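Local coordinates for protein PKS (Streptomyces sp. CNQ431, PDB 5YDA) that is the broadly selective acyltransferase domain of the splenocin polyketide synthase and probably loads acyl building blocks onto the assembly line, at residues Thr82-Ser87 against Val410-Leu415. Numbering follows the deposited sequence.
Sequences TVSASS and VLAEAL
E413 OE2 is gripped twice from the strand side: S84 OG donates to it at 3.0 Å, on the anti lone pair that faces away from OE1, and a water donates to it at 2.8 Å. That same water accepts from the backbone N of S84, 3.2 Å away, so one serine holds the carboxylate directly through its hydroxyl and indirectly through its amide. The glutamate gets there by bending. CG stands beside its own backbone N (chi1 -64°), and the kink at chi2 (-86°) brings the carboxylate over to S84 although its CB does not head for the strand. S84, by contrast, points at the helix from the outset, and its OG also lies against the methyl of A412, 3.6 Å from CB. V33, on the neighbouring strand 32-38, touches that methyl too, while F409 packs on S84. The strand and helix segments run nearly antiparallel, at 159°, their axes coming within 8.2 Å of each other. On the other face of strand 79-85, V83 and A85 pack on helix 88-97. The two-stranded antiparallel sheet is thus layered between helices, consistent with the alpha/beta linker domain that joins ketosynthase and acyltransferase in modular polyketide synthases, here with one face packed on helix 407-420, the last helix of the chain.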
loop_
_atom_site.group_PDB
_atom_site.type_symbol
_atom_site.label_atom_id
_atom_site.label_comp_id
_atom_site.label_asym_id
_atom_site.label_seq_id
_atom_site.Cartn_x
_atom_site.Cartn_y
_atom_site.Cartn_z
ATOM N N THR A 82 17.283 -3.548 12.979
ATOM C CA THR A 82 17.222 -4.967 12.681
ATOM C C THR A 82 18.016 -5.233 11.420
ATOM O O THR A 82 18.261 -4.331 10.618
ATOM C CB THR A 82 15.792 -5.490 12.463
ATOM O OG1 THR A 82 15.225 -4.865 11.302
ATOM C CG2 THR A 82 14.909 -5.255 13.685
ATOM N N VAL A 83 18.417 -6.495 11.260
ATOM C CA VAL A 83 18.880 -7.031 9.990
ATOM C C VAL A 83 18.027 -8.248 9.667
ATOM O O VAL A 83 17.421 -8.850 10.555
ATOM C CB VAL A 83 20.382 -7.397 10.016
ATOM C CG1 VAL A 83 21.219 -6.160 10.302
ATOM C CG2 VAL A 83 20.653 -8.485 11.055
ATOM N N SER A 84 17.950 -8.576 8.383
ATOM C CA SER A 84 17.350 -9.807 7.900
ATOM C C SER A 84 18.448 -10.677 7.308
ATOM O O SER A 84 19.322 -10.172 6.597
ATOM C CB SER A 84 16.297 -9.532 6.821
ATOM O OG SER A 84 15.269 -8.699 7.312
ATOM N N ALA A 85 18.393 -11.981 7.581
ATOM C CA ALA A 85 19.438 -12.870 7.098
ATOM C C ALA A 85 18.901 -14.291 7.011
ATOM O O ALA A 85 18.072 -14.701 7.826
ATOM C CB ALA A 85 20.667 -12.830 8.012
ATOM N N SER A 86 19.372 -15.026 6.008
ATOM C CA SER A 86 19.108 -16.449 5.868
ATOM C C SER A 86 20.333 -17.292 6.201
ATOM O O SER A 86 20.301 -18.510 6.010
ATOM C CB SER A 86 18.627 -16.758 4.447
ATOM O OG SER A 86 17.424 -16.065 4.151
ATOM N N SER A 87 21.409 -16.669 6.687
ATOM C CA SER A 87 22.672 -17.333 6.999
ATOM C C SER A 87 23.536 -16.393 7.823
ATOM O O SER A 87 23.355 -15.170 7.802
ATOM C CB SER A 87 23.435 -17.733 5.741
ATOM O OG SER A 87 24.218 -16.642 5.280
ATOM N N VAL A 410 11.794 -8.342 1.385
ATOM C CA VAL A 410 11.169 -7.033 1.539
ATOM C C VAL A 410 10.181 -7.051 2.701
ATOM O O VAL A 410 10.106 -6.097 3.485
ATOM C CB VAL A 410 10.507 -6.610 0.216
ATOM C CG1 VAL A 410 9.696 -5.325 0.403
ATOM C CG2 VAL A 410 11.575 -6.435 -0.867
ATOM N N LEU A 411 9.442 -8.162 2.857
ATOM C CA LEU A 411 8.485 -8.269 3.953
ATOM C C LEU A 411 9.200 -8.316 5.293
ATOM O O LEU A 411 8.794 -7.627 6.240
ATOM C CB LEU A 411 7.600 -9.509 3.773
ATOM C CG LEU A 411 6.579 -9.759 4.891
ATOM C CD1 LEU A 411 5.731 -8.527 5.151
ATOM C CD2 LEU A 411 5.678 -10.962 4.560
ATOM N N ALA A 412 10.278 -9.113 5.384
ATOM C CA ALA A 412 11.040 -9.207 6.626
ATOM C C ALA A 412 11.643 -7.863 7.018
ATOM O O ALA A 412 11.634 -7.496 8.200
ATOM C CB ALA A 412 12.138 -10.264 6.501
ATOM N N GLU A 413 12.178 -7.116 6.047
ATOM C CA GLU A 413 12.661 -5.765 6.343
ATOM C C GLU A 413 11.539 -4.876 6.869
ATOM O O GLU A 413 11.728 -4.150 7.851
ATOM C CB GLU A 413 13.290 -5.129 5.104
ATOM C CG GLU A 413 14.528 -5.852 4.630
ATOM C CD GLU A 413 15.781 -5.388 5.335
ATOM O OE1 GLU A 413 16.214 -4.242 5.088
ATOM O OE2 GLU A 413 16.334 -6.168 6.140
ATOM N N ALA A 414 10.368 -4.910 6.218
ATOM C CA ALA A 414 9.241 -4.113 6.693
ATOM C C ALA A 414 8.887 -4.470 8.127
ATOM O O ALA A 414 8.651 -3.580 8.953
ATOM C CB ALA A 414 8.019 -4.302 5.785
ATOM N N LEU A 415 8.849 -5.770 8.447
ATOM C CA LEU A 415 8.511 -6.180 9.809
ATOM C C LEU A 415 9.582 -5.731 10.795
ATOM O O LEU A 415 9.262 -5.227 11.877
ATOM C CB LEU A 415 8.304 -7.694 9.877
ATOM C CG LEU A 415 7.054 -8.179 9.137
ATOM C CD1 LEU A 415 6.999 -9.687 9.057
ATOM C CD2 LEU A 415 5.788 -7.636 9.796
HETATM O O HOH W 1 19.086 -6.258 6.526
#